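Local coordinates for D-3-phosphoglycerate dehydrogenase oxidoreductase protein (Ralstonia solanacearum, PDB 3GG9) that probably acts as an NAD-dependent D-3-phosphoglycerate dehydrogenase, a member of the D-isomer specific 2-hydroxyacid dehydrogenase family, at residues T229-V235 / E254-E258; M261-N266 / T288-N294; S2-A6 / L24-E28; V101-K105 / N319-I323. All blocks are in the same frame, centred on the assembly; numbering follows the deposited sequence.

Interaction 1. Residues T229-V235 / E254-E258. Unlike the reference sequence in segment 229-235: Ser-231 (reference Gly), Ile-233 (reference Val).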
loop_
_atom_site.group_PDB
_atom_site.type_symbol
_atom_site.label_atom_id
_atom_site.label_comp_id
_atom_site.label_asym_id
_atom_site.label_seq_id
_atom_site.Cartn_x
_atom_site.Cartn_y
_atom_site.Cartn_z
ATOM N N THR A 229 -24.827 -10.461 11.483
ATOM C CA THR A 229 -23.860 -9.402 11.173
ATOM C C THR A 229 -24.290 -8.385 10.111
ATOM O O THR A 229 -23.604 -7.373 9.905
ATOM C CB THR A 229 -22.534 -9.983 10.697
ATOM O OG1 THR A 229 -22.753 -10.697 9.475
ATOM C CG2 THR A 229 -21.941 -10.914 11.733
ATOM N N ARG A 230 -25.393 -8.646 9.417
ATOM C CA ARG A 230 -25.923 -7.645 8.489
ATOM C C ARG A 230 -26.284 -6.366 9.253
ATOM O O ARG A 230 -27.007 -6.429 10.253
ATOM C CB ARG A 230 -27.136 -8.190 7.753
ATOM C CG ARG A 230 -27.633 -7.298 6.634
ATOM C CD ARG A 230 -28.815 -7.918 5.914
ATOM N NE ARG A 230 -28.508 -9.254 5.398
ATOM C CZ ARG A 230 -28.010 -9.502 4.188
ATOM N NH1 ARG A 230 -27.772 -10.757 3.822
ATOM N NH2 ARG A 230 -27.757 -8.504 3.343
ATOM N N SER A 231 -25.738 -5.233 8.789
ATOM C CA SER A 231 -25.926 -3.891 9.375
ATOM C C SER A 231 -25.425 -3.774 10.802
ATOM O O SER A 231 -25.905 -2.931 11.559
ATOM C CB SER A 231 -27.394 -3.422 9.311
ATOM O OG SER A 231 -27.919 -3.555 8.008
ATOM N N ILE A 232 -24.440 -4.599 11.161
ATOM C CA ILE A 232 -23.916 -4.621 12.528
ATOM C C ILE A 232 -23.160 -3.333 12.848
ATOM O O ILE A 232 -22.960 -2.981 14.014
ATOM C CB ILE A 232 -23.029 -5.878 12.773
ATOM C CG1 ILE A 232 -22.859 -6.164 14.274
ATOM C CG2 ILE A 232 -21.690 -5.779 12.017
ATOM C CD1 ILE A 232 -22.207 -7.495 14.590
ATOM N N ILE A 233 -22.738 -2.631 11.799
ATOM C CA ILE A 233 -22.038 -1.372 11.952
ATOM C C ILE A 233 -23.023 -0.312 11.485
ATOM O O ILE A 233 -23.504 -0.342 10.361
ATOM C CB ILE A 233 -20.712 -1.352 11.144
ATOM C CG1 ILE A 233 -19.770 -2.434 11.679
ATOM C CG2 ILE A 233 -20.018 -0.005 11.255
ATOM C CD1 ILE A 233 -18.549 -2.642 10.814
ATOM N N THR A 234 -23.342 0.602 12.384
ATOM C CA THR A 234 -24.320 1.634 12.100
ATOM C C THR A 234 -23.609 2.958 11.902
ATOM O O THR A 234 -22.415 3.060 12.155
ATOM C CB THR A 234 -25.292 1.760 13.276
ATOM O OG1 THR A 234 -24.574 2.212 14.432
ATOM C CG2 THR A 234 -25.936 0.415 13.576
ATOM N N VAL A 235 -24.341 3.987 11.466
ATOM C CA VAL A 235 -23.811 5.351 11.424
ATOM C C VAL A 235 -23.407 5.846 12.807
ATOM O O VAL A 235 -22.456 6.602 12.920
ATOM C CB VAL A 235 -24.830 6.388 10.823
ATOM C CG1 VAL A 235 -24.243 7.790 10.808
ATOM C CG2 VAL A 235 -25.176 6.024 9.437
ATOM N N GLU A 254 -22.478 -4.963 3.150
ATOM C CA GLU A 254 -23.743 -4.993 3.869
ATOM C C GLU A 254 -23.562 -5.207 5.374
ATOM O O GLU A 254 -24.533 -5.155 6.136
ATOM C CB GLU A 254 -24.660 -6.068 3.263
ATOM C CG GLU A 254 -25.020 -5.843 1.785
ATOM C CD GLU A 254 -24.090 -6.550 0.778
ATOM O OE1 GLU A 254 -24.521 -6.689 -0.387
ATOM O OE2 GLU A 254 -22.941 -6.952 1.122
ATOM N N LEU A 255 -22.320 -5.428 5.805
ATOM C CA LEU A 255 -21.976 -5.339 7.227
ATOM C C LEU A 255 -22.224 -3.956 7.824
ATOM O O LEU A 255 -22.454 -3.841 9.017
ATOM C CB LEU A 255 -20.518 -5.710 7.466
ATOM C CG LEU A 255 -20.086 -7.141 7.147
ATOM C CD1 LEU A 255 -18.584 -7.292 7.338
ATOM C CD2 LEU A 255 -20.819 -8.143 8.006
ATOM N N VAL A 256 -22.136 -2.915 7.000
ATOM C CA VAL A 256 -22.461 -1.555 7.420
ATOM C C VAL A 256 -23.863 -1.272 6.914
ATOM O O VAL A 256 -24.186 -1.610 5.779
ATOM C CB VAL A 256 -21.488 -0.505 6.827
ATOM C CG1 VAL A 256 -21.792 0.905 7.351
ATOM C CG2 VAL A 256 -20.040 -0.870 7.140
ATOM N N GLU A 257 -24.698 -0.666 7.753
ATOM C CA GLU A 257 -26.035 -0.255 7.318
ATOM C C GLU A 257 -25.987 0.591 6.058
ATOM O O GLU A 257 -25.049 1.340 5.826
ATOM C CB GLU A 257 -26.820 0.431 8.443
ATOM C CG GLU A 257 -26.367 1.831 8.821
ATOM C CD GLU A 257 -27.307 2.484 9.842
ATOM O OE1 GLU A 257 -26.864 3.379 10.581
ATOM O OE2 GLU A 257 -28.492 2.101 9.904
ATOM N N GLU A 258 -26.999 0.397 5.230
ATOM C CA GLU A 258 -27.112 1.003 3.921
ATOM C C GLU A 258 -26.908 2.526 3.975
ATOM O O GLU A 258 -27.492 3.215 4.822
ATOM C CB GLU A 258 -28.474 0.622 3.354
ATOM C CG GLU A 258 -28.685 1.032 1.944
ATOM C CD GLU A 258 -29.961 0.475 1.396
ATOM O OE1 GLU A 258 -30.053 0.381 0.160
ATOM O OE2 GLU A 258 -30.865 0.120 2.196
HETATM O O HOH W 1 -26.778 -3.965 5.430
HETATM O O HOH W 2 -29.405 -1.151 6.468
#
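Leu-255 lays its side chain along the turn at Thr-229, with CD2 3.5 Å from both O and OG1 of Thr-229. Thr-229 OG1 is hydrogen-bonded to the backbone O of Arg-224. Residues Thr-229 to Ile-232 form a type II beta turn, and Ser-231, within the turn, bonds to the other loop through its N, which donates to Glu-254 O (2.9 Å). Ile-233 N then donates to Leu-255 O (3.0 Å), and Glu-257 N returns a bond to Ile-233 O (2.9 Å). The last two bracket Val-256 and make a single beta bridge, Ile-233 with Val-256. Both segments lie in loop regions of the Rossmann-type NAD-binding domain, one after strand 218-221 and the other after strand 246-249, which are neighbours in the parallel sheet. Glu-257 reaches further along. Its OE1 accepts from Val-235 N at 2.7 Å, where helix 235-238 begins, and Thr-234 is the N-cap of that helix. At the solvent side a water joins Ser-231 OG (2.8 Å) to Glu-254 O (2.6 Å).

Interaction 2. Residues M261-N266 / T288-N294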
loop_
_atom_site.group_PDB
_atom_site.type_symbol
_atom_site.label_atom_id
_atom_site.label_comp_id
_atom_site.label_asym_id
_atom_site.label_seq_id
_atom_site.Cartn_x
_atom_site.Cartn_y
_atom_site.Cartn_z
ATOM N N MET A 261 -21.840 4.396 5.617
ATOM C CA MET A 261 -20.497 4.872 5.371
ATOM C C MET A 261 -20.384 6.258 4.688
ATOM O O MET A 261 -19.659 7.144 5.165
ATOM C CB MET A 261 -19.750 3.796 4.600
ATOM C CG MET A 261 -18.776 4.314 3.612
ATOM S SD MET A 261 -17.271 3.554 4.032
ATOM C CE MET A 261 -17.053 4.351 5.647
ATOM N N VAL A 262 -21.084 6.429 3.571
ATOM C CA VAL A 262 -21.141 7.719 2.900
ATOM C C VAL A 262 -21.600 8.767 3.911
ATOM O O VAL A 262 -20.954 9.809 4.044
ATOM C CB VAL A 262 -22.074 7.691 1.671
ATOM C CG1 VAL A 262 -22.369 9.132 1.173
ATOM C CG2 VAL A 262 -21.470 6.832 0.553
ATOM N N THR A 263 -22.663 8.444 4.652
ATOM C CA THR A 263 -23.235 9.346 5.656
ATOM C C THR A 263 -22.193 9.740 6.694
ATOM O O THR A 263 -21.986 10.920 6.931
ATOM C CB THR A 263 -24.503 8.745 6.322
ATOM O OG1 THR A 263 -25.488 8.467 5.315
ATOM C CG2 THR A 263 -25.108 9.706 7.369
ATOM N N ALA A 264 -21.490 8.758 7.260
ATOM C CA ALA A 264 -20.488 9.046 8.277
ATOM C C ALA A 264 -19.293 9.843 7.731
ATOM O O ALA A 264 -18.818 10.782 8.391
ATOM C CB ALA A 264 -20.024 7.763 8.946
ATOM N N LEU A 265 -18.821 9.503 6.532
ATOM C CA LEU A 265 -17.725 10.262 5.924
ATOM C C LEU A 265 -18.114 11.716 5.706
ATOM O O LEU A 265 -17.327 12.620 5.989
ATOM C CB LEU A 265 -17.236 9.627 4.618
ATOM C CG LEU A 265 -16.393 8.349 4.748
ATOM C CD1 LEU A 265 -16.188 7.752 3.373
ATOM C CD2 LEU A 265 -15.042 8.590 5.433
ATOM N N ASN A 266 -19.344 11.933 5.256
ATOM C CA ASN A 266 -19.874 13.288 5.102
ATOM C C ASN A 266 -20.041 14.063 6.414
ATOM O O ASN A 266 -20.088 15.285 6.396
ATOM C CB ASN A 266 -21.180 13.278 4.308
ATOM C CG ASN A 266 -20.955 13.094 2.818
ATOM O OD1 ASN A 266 -19.858 13.308 2.308
ATOM N ND2 ASN A 266 -21.999 12.685 2.115
ATOM N N THR A 288 -20.826 6.950 -5.631
ATOM C CA THR A 288 -20.594 8.102 -4.730
ATOM C C THR A 288 -19.205 8.059 -4.071
ATOM O O THR A 288 -18.486 9.060 -4.045
ATOM C CB THR A 288 -21.723 8.159 -3.656
ATOM O OG1 THR A 288 -22.986 8.307 -4.321
ATOM C CG2 THR A 288 -21.564 9.317 -2.722
ATOM N N LEU A 289 -18.825 6.888 -3.560
ATOM C CA LEU A 289 -17.548 6.713 -2.864
ATOM C C LEU A 289 -16.330 6.932 -3.749
ATOM O O LEU A 289 -15.282 7.346 -3.258
ATOM C CB LEU A 289 -17.465 5.324 -2.237
ATOM C CG LEU A 289 -18.211 5.072 -0.930
ATOM C CD1 LEU A 289 -17.926 3.645 -0.539
ATOM C CD2 LEU A 289 -17.763 6.057 0.198
ATOM N N LEU A 290 -16.478 6.668 -5.048
ATOM C CA LEU A 290 -15.393 6.848 -6.010
ATOM C C LEU A 290 -15.111 8.320 -6.257
ATOM O O LEU A 290 -14.021 8.677 -6.682
ATOM C CB LEU A 290 -15.688 6.125 -7.342
ATOM C CG LEU A 290 -15.897 4.604 -7.366
ATOM C CD1 LEU A 290 -15.990 4.060 -8.787
ATOM C CD2 LEU A 290 -14.776 3.926 -6.652
ATOM N N ARG A 291 -16.098 9.170 -5.987
ATOM C CA ARG A 291 -15.931 10.610 -6.159
ATOM C C ARG A 291 -15.543 11.338 -4.867
ATOM O O ARG A 291 -15.540 12.566 -4.822
ATOM C CB ARG A 291 -17.191 11.209 -6.791
ATOM C CG ARG A 291 -17.546 10.522 -8.103
ATOM C CD ARG A 291 -18.698 11.215 -8.818
ATOM N NE ARG A 291 -19.993 10.996 -8.168
ATOM C CZ ARG A 291 -20.754 9.909 -8.306
ATOM N NH1 ARG A 291 -21.918 9.867 -7.681
ATOM N NH2 ARG A 291 -20.371 8.868 -9.053
ATOM N N MET A 292 -15.203 10.568 -3.834
ATOM C CA MET A 292 -14.736 11.098 -2.549
ATOM C C MET A 292 -13.228 10.910 -2.376
ATOM O O MET A 292 -12.733 9.777 -2.362
ATOM C CB MET A 292 -15.488 10.418 -1.396
ATOM C CG MET A 292 -16.895 10.978 -1.151
ATOM S SD MET A 292 -17.806 10.208 0.218
ATOM C CE MET A 292 -19.043 9.383 -0.687
ATOM N N GLU A 293 -12.509 12.025 -2.224
ATOM C CA GLU A 293 -11.048 12.028 -2.049
ATOM C C GLU A 293 -10.589 11.297 -0.775
ATOM O O GLU A 293 -9.469 10.781 -0.720
ATOM C CB GLU A 293 -10.497 13.458 -2.074
ATOM C CG GLU A 293 -10.905 14.341 -0.885
ATOM C CD GLU A 293 -10.129 15.658 -0.798
ATOM O OE1 GLU A 293 -9.147 15.857 -1.560
ATOM O OE2 GLU A 293 -10.513 16.495 0.047
ATOM N N ASN A 294 -11.460 11.255 0.236
ATOM C CA ASN A 294 -11.171 10.513 1.485
ATOM C C ASN A 294 -11.748 9.087 1.511
ATOM O O ASN A 294 -11.919 8.503 2.578
ATOM C CB ASN A 294 -11.615 11.304 2.722
ATOM C CG ASN A 294 -13.094 11.643 2.701
ATOM O OD1 ASN A 294 -13.700 11.768 1.633
ATOM N ND2 ASN A 294 -13.677 11.811 3.877
#
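Met-261 opens the part of helix 260-267 that faces the loop 288-294. This helix packs beside strands of the parallel sheet in the Rossmann-type NAD-binding domain, and the loop leads into 295-297, an edge strand of the sheet. The side chain of Met-261 touches the loop through CG, 4.0 Å from Leu-289 CD2, and also lies on strand 272-275. Val-262 comes next and meets three residues. Its CG2 is 3.8 Å from Leu-289 CD2 and 3.7 Å from Met-292 CE, while its CG1 lies 4.0 Å from Thr-288 CG2. Thr-263 and Ala-264 turn to the other side of the helix, toward the region of helix 235-238. One turn on from Met-261, Leu-265 points at the loop. Its CD1 sits 3.9 Å from Leu-289 CD2 and 4.3 Å from Met-292 SD. The contact is therefore apolar at its centre, with Leu-289 CD2 shared by three helix residues. The 3-10 turn at 288-291 brings Leu-289 and Met-292 to the same side. Leu-290 faces another way and packs on Leu-133 of the second subunit. Asn-294 bonds through ND2 to Gly-271 O, and the same ND2 atom lies 3.8 Å from Leu-265 CD2.

Interaction 3. Residues S2-A6 / L24-E28. Unlike the reference sequence in segment 2-6: Leu-3 (reference Met).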
loop_
_atom_site.group_PDB
_atom_site.type_symbol
_atom_site.label_atom_id
_atom_site.label_comp_id
_atom_site.label_asym_id
_atom_site.label_seq_id
_atom_site.Cartn_x
_atom_site.Cartn_y
_atom_site.Cartn_z
ATOM N N SER A 2 -16.164 -35.957 -21.636
ATOM C CA SER A 2 -15.839 -34.635 -22.215
ATOM C C SER A 2 -17.039 -33.680 -22.102
ATOM O O SER A 2 -18.011 -33.796 -22.845
ATOM C CB SER A 2 -15.398 -34.803 -23.667
ATOM O OG SER A 2 -15.121 -33.553 -24.261
ATOM N N LEU A 3 -16.938 -32.736 -21.167
ATOM C CA LEU A 3 -17.998 -31.785 -20.860
ATOM C C LEU A 3 -17.786 -30.447 -21.547
ATOM O O LEU A 3 -16.655 -30.057 -21.873
ATOM C CB LEU A 3 -18.102 -31.560 -19.335
ATOM C CG LEU A 3 -18.359 -32.750 -18.394
ATOM C CD1 LEU A 3 -18.314 -32.327 -16.939
ATOM C CD2 LEU A 3 -19.691 -33.423 -18.675
ATOM N N LYS A 4 -18.896 -29.755 -21.770
ATOM C CA LYS A 4 -18.901 -28.354 -22.150
ATOM C C LYS A 4 -18.860 -27.588 -20.815
ATOM O O LYS A 4 -19.783 -27.711 -19.984
ATOM C CB LYS A 4 -20.179 -28.065 -22.931
ATOM C CG LYS A 4 -20.030 -27.114 -24.103
ATOM C CD LYS A 4 -20.524 -25.716 -23.762
ATOM C CE LYS A 4 -20.436 -24.785 -24.962
ATOM N NZ LYS A 4 -20.549 -23.362 -24.541
ATOM N N ILE A 5 -17.773 -26.841 -20.595
ATOM C CA ILE A 5 -17.530 -26.132 -19.332
ATOM C C ILE A 5 -17.484 -24.628 -19.568
ATOM O O ILE A 5 -16.911 -24.167 -20.559
ATOM C CB ILE A 5 -16.218 -26.620 -18.655
ATOM C CG1 ILE A 5 -16.337 -28.093 -18.295
ATOM C CG2 ILE A 5 -15.838 -25.754 -17.421
ATOM C CD1 ILE A 5 -15.060 -28.733 -17.818
ATOM N N ALA A 6 -18.137 -23.868 -18.688
ATOM C CA ALA A 6 -18.027 -22.423 -18.708
ATOM C C ALA A 6 -17.536 -21.888 -17.367
ATOM O O ALA A 6 -17.950 -22.365 -16.306
ATOM C CB ALA A 6 -19.338 -21.782 -19.081
ATOM N N LEU A 24 -8.234 -29.214 -17.357
ATOM C CA LEU A 24 -9.461 -29.372 -18.131
ATOM C C LEU A 24 -9.224 -29.718 -19.614
ATOM O O LEU A 24 -10.066 -29.400 -20.473
ATOM C CB LEU A 24 -10.303 -28.085 -18.028
ATOM C CG LEU A 24 -10.764 -27.625 -16.634
ATOM C CD1 LEU A 24 -11.466 -26.267 -16.732
ATOM C CD2 LEU A 24 -11.650 -28.657 -15.951
ATOM N N GLN A 25 -8.104 -30.388 -19.898
ATOM C CA GLN A 25 -7.630 -30.631 -21.277
ATOM C C GLN A 25 -8.538 -31.551 -22.081
ATOM O O GLN A 25 -8.607 -31.433 -23.296
ATOM C CB GLN A 25 -6.205 -31.200 -21.288
ATOM C CG GLN A 25 -6.035 -32.494 -20.476
ATOM C CD GLN A 25 -4.621 -33.049 -20.540
ATOM O OE1 GLN A 25 -4.403 -34.242 -20.317
ATOM N NE2 GLN A 25 -3.651 -32.187 -20.840
ATOM N N ASP A 26 -9.240 -32.434 -21.381
ATOM C CA ASP A 26 -10.212 -33.340 -21.989
ATOM C C ASP A 26 -11.584 -32.694 -22.219
ATOM O O ASP A 26 -12.510 -33.381 -22.624
ATOM C CB ASP A 26 -10.354 -34.602 -21.125
ATOM C CG ASP A 26 -11.142 -35.714 -21.817
ATOM O OD1 ASP A 26 -10.981 -35.898 -23.041
ATOM O OD2 ASP A 26 -11.949 -36.375 -21.139
ATOM N N HIS A 27 -11.718 -31.386 -21.973
ATOM C CA HIS A 27 -13.029 -30.710 -22.013
ATOM C C HIS A 27 -12.975 -29.475 -22.844
ATOM O O HIS A 27 -11.896 -28.953 -23.112
ATOM C CB HIS A 27 -13.496 -30.361 -20.603
ATOM C CG HIS A 27 -13.477 -31.534 -19.670
ATOM N ND1 HIS A 27 -14.490 -32.470 -19.633
ATOM C CD2 HIS A 27 -12.534 -31.967 -18.803
ATOM C CE1 HIS A 27 -14.183 -33.414 -18.762
ATOM N NE2 HIS A 27 -13.004 -33.129 -18.240
ATOM N N GLU A 28 -14.153 -29.005 -23.248
ATOM C CA GLU A 28 -14.289 -27.756 -23.979
ATOM C C GLU A 28 -14.659 -26.646 -22.980
ATOM O O GLU A 28 -15.707 -26.712 -22.330
ATOM C CB GLU A 28 -15.365 -27.925 -25.044
ATOM C CG GLU A 28 -15.639 -26.719 -25.912
ATOM C CD GLU A 28 -16.846 -26.933 -26.836
ATOM O OE1 GLU A 28 -17.590 -25.958 -27.074
ATOM O OE2 GLU A 28 -17.060 -28.075 -27.311
HETATM O O HOH W 3 -13.730 -37.875 -22.522
#
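Glu-28, Ile-5 and His-27 carry most of this contact. Glu-28 pairs with the first strand through its backbone. Its N donates to Leu-3 O (3.0 Å), and its O accepts from Ile-5 N (2.7 Å). These two bonds straddle Lys-4, the pattern of a parallel bridge, and the CA atoms of Lys-4 and Glu-28 are 5.0 Å apart. The side chains of Lys-4 and Glu-28 leave on the same face of the sheet, where Lys-4 CE comes within 3.7 Å of Glu-28 OE1. Here strand 4-7 is joined by strand 28-31, the outermost strand on this side of a five-stranded parallel sheet. On its other side, strand 4-7 pairs with strand 51-54. Ile-5 points to the opposite face from Lys-4. Its CD1 packs 3.6 Å from His-27 CB and 3.9 Å from Leu-24 CD2. Leu-24 and His-27 stand at the two ends of a type I beta turn, closed by His-27 N to Leu-24 O (3.0 Å), so the turn offers both to Ile-5. Helix 306-324 covers this apolar patch, with Phe-317 on Leu-24 and Leu-321 on His-27. The His-27 ring also takes a backbone bond at its edge: Leu-3 N donates to ND1 at 2.9 Å, almost in line. ND1 therefore carries no proton. Nearer the terminus, Ser-2 OG donates to Asp-26 O (3.1 Å), and a water links Ser-2 N (3.2 Å) to Asp-26 OD2 (2.7 Å).

Interaction 4. Residues V101-K105 / N319-I323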
loop_
_atom_site.group_PDB
_atom_site.type_symbol
_atom_site.label_atom_id
_atom_site.label_comp_id
_atom_site.label_asym_id
_atom_site.label_seq_id
_atom_site.Cartn_x
_atom_site.Cartn_y
_atom_site.Cartn_z
ATOM N N VAL A 101 -23.514 -29.416 -6.479
ATOM C CA VAL A 101 -22.697 -28.247 -6.197
ATOM C C VAL A 101 -21.419 -28.720 -5.529
ATOM O O VAL A 101 -21.452 -29.372 -4.484
ATOM C CB VAL A 101 -23.445 -27.207 -5.345
ATOM C CG1 VAL A 101 -22.505 -26.065 -4.941
ATOM C CG2 VAL A 101 -24.646 -26.658 -6.130
ATOM N N LEU A 102 -20.287 -28.408 -6.156
ATOM C CA LEU A 102 -18.993 -28.852 -5.650
ATOM C C LEU A 102 -18.349 -27.720 -4.864
ATOM O O LEU A 102 -18.400 -26.568 -5.286
ATOM C CB LEU A 102 -18.088 -29.313 -6.795
ATOM C CG LEU A 102 -18.717 -30.264 -7.825
ATOM C CD1 LEU A 102 -17.682 -30.794 -8.769
ATOM C CD2 LEU A 102 -19.462 -31.410 -7.175
ATOM N N GLU A 103 -17.783 -28.052 -3.710
ATOM C CA GLU A 103 -17.262 -27.046 -2.793
ATOM C C GLU A 103 -15.756 -27.067 -2.840
ATOM O O GLU A 103 -15.131 -28.139 -2.757
ATOM C CB GLU A 103 -17.754 -27.299 -1.363
ATOM C CG GLU A 103 -17.218 -26.305 -0.327
ATOM C CD GLU A 103 -17.992 -26.307 0.973
ATOM O OE1 GLU A 103 -18.162 -25.209 1.561
ATOM O OE2 GLU A 103 -18.431 -27.399 1.406
ATOM N N GLY A 104 -15.174 -25.884 -2.997
ATOM C CA GLY A 104 -13.736 -25.755 -2.953
ATOM C C GLY A 104 -13.218 -25.458 -1.565
ATOM O O GLY A 104 -13.935 -25.579 -0.572
ATOM N N LYS A 105 -11.951 -25.071 -1.501
ATOM C CA LYS A 105 -11.361 -24.555 -0.276
ATOM C C LYS A 105 -10.821 -23.144 -0.528
ATOM O O LYS A 105 -10.486 -22.781 -1.658
ATOM C CB LYS A 105 -10.257 -25.481 0.248
ATOM C CG LYS A 105 -10.773 -26.856 0.687
ATOM C CD LYS A 105 -10.368 -27.187 2.124
ATOM C CE LYS A 105 -11.238 -28.305 2.709
ATOM N NZ LYS A 105 -10.831 -28.679 4.097
ATOM N N ASN A 319 -12.068 -30.861 -8.663
ATOM C CA ASN A 319 -13.374 -31.317 -8.176
ATOM C C ASN A 319 -14.253 -31.881 -9.302
ATOM O O ASN A 319 -14.892 -32.930 -9.136
ATOM C CB ASN A 319 -14.098 -30.218 -7.384
ATOM C CG ASN A 319 -13.572 -30.054 -5.959
ATOM O OD1 ASN A 319 -12.827 -30.890 -5.439
ATOM N ND2 ASN A 319 -13.984 -28.974 -5.309
ATOM N N ILE A 320 -14.283 -31.194 -10.441
ATOM C CA ILE A 320 -15.003 -31.680 -11.612
ATOM C C ILE A 320 -14.435 -33.035 -12.061
ATOM O O ILE A 320 -15.189 -33.992 -12.266
ATOM C CB ILE A 320 -14.985 -30.673 -12.772
ATOM C CG1 ILE A 320 -15.790 -29.417 -12.403
ATOM C CG2 ILE A 320 -15.558 -31.305 -14.044
ATOM C CD1 ILE A 320 -15.568 -28.240 -13.361
ATOM N N LEU A 321 -13.111 -33.126 -12.170
ATOM C CA LEU A 321 -12.453 -34.383 -12.540
ATOM C C LEU A 321 -12.743 -35.534 -11.571
ATOM O O LEU A 321 -12.952 -36.669 -12.009
ATOM C CB LEU A 321 -10.938 -34.218 -12.697
ATOM C CG LEU A 321 -10.389 -33.112 -13.606
ATOM C CD1 LEU A 321 -8.886 -33.261 -13.751
ATOM C CD2 LEU A 321 -11.068 -33.066 -14.982
ATOM N N ASP A 322 -12.743 -35.242 -10.271
ATOM C CA ASP A 322 -12.996 -36.247 -9.237
ATOM C C ASP A 322 -14.434 -36.755 -9.290
ATOM O O ASP A 322 -14.667 -37.935 -9.074
ATOM C CB ASP A 322 -12.736 -35.707 -7.826
ATOM C CG ASP A 322 -11.268 -35.474 -7.521
ATOM O OD1 ASP A 322 -10.369 -36.059 -8.170
ATOM O OD2 ASP A 322 -11.018 -34.691 -6.585
ATOM N N ILE A 323 -15.387 -35.863 -9.571
ATOM C CA ILE A 323 -16.798 -36.251 -9.658
ATOM C C ILE A 323 -17.046 -37.179 -10.851
ATOM O O ILE A 323 -17.760 -38.174 -10.728
ATOM C CB ILE A 323 -17.749 -35.011 -9.635
ATOM C CG1 ILE A 323 -18.420 -34.904 -8.278
ATOM C CG2 ILE A 323 -18.857 -35.088 -10.667
ATOM C CD1 ILE A 323 -17.543 -34.350 -7.236
#
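Segment 101-105 is extended throughout, whereas 319-323 is regular helix, with Ile-323 N bonded to Asn-319 O at 3.0 Å. Their backbones come nearest at Leu-102 and Asn-319, where the CA atoms are 6.6 Å apart. At that close approach Leu-102 lies against the helix backbone, with CD1 3.5 Å from Asn-319 O. Leu-102 CD1 is also 4.3 Å from Ile-320 CG1, and Leu-102 CD2 is 3.5 Å from Ile-323 CD1. Residues 319, 320 and 323 thus present one side of the helix to the strand. This is helix-on-sheet packing in an alpha/beta domain: helix 306-324, late in the chain, lies against the parallel sheet that begins at the N terminus, here at one of its edge strands, 100-102. Ile-320 and Ile-323 also touch the neighbouring strand, 74-77. Beyond Leu-102 there is one polar link, and it is weak. Asn-319 points at the segment, and its ND2 makes a weak hydrogen bond to Glu-103 O, 2.9 Å long but bent to 122° at the hydrogen. Glu-103 directs its side chain away from the helix, to Val-81 N and a salt bridge with Arg-83. Gly-104 CA passes 4.0 Å from Asn-319 ND2.

How the interactions relate
From the N terminus, interaction 3 closes first, a short loop that pairs strands 4-7 and 28-31. Interaction 4 opens later, at strand 100-102, and closes only when the chain returns as helix 306-324. Its long loop holds the seven-stranded NAD-binding sheet, and interactions 1 and 2 nest inside it, one after the other. Interactions 3 and 4 reach the same five-stranded sheet and touch through that helix: His-27 packs on Leu-321, and Leu-3 on Ile-320. Interactions 1 and 2 meet where Val-256 and Val-235 pack on helix 260-267. The two pairs lie on opposite sides of the chain's centre; the centres of interactions 2 and 3 are about 45 Å apart.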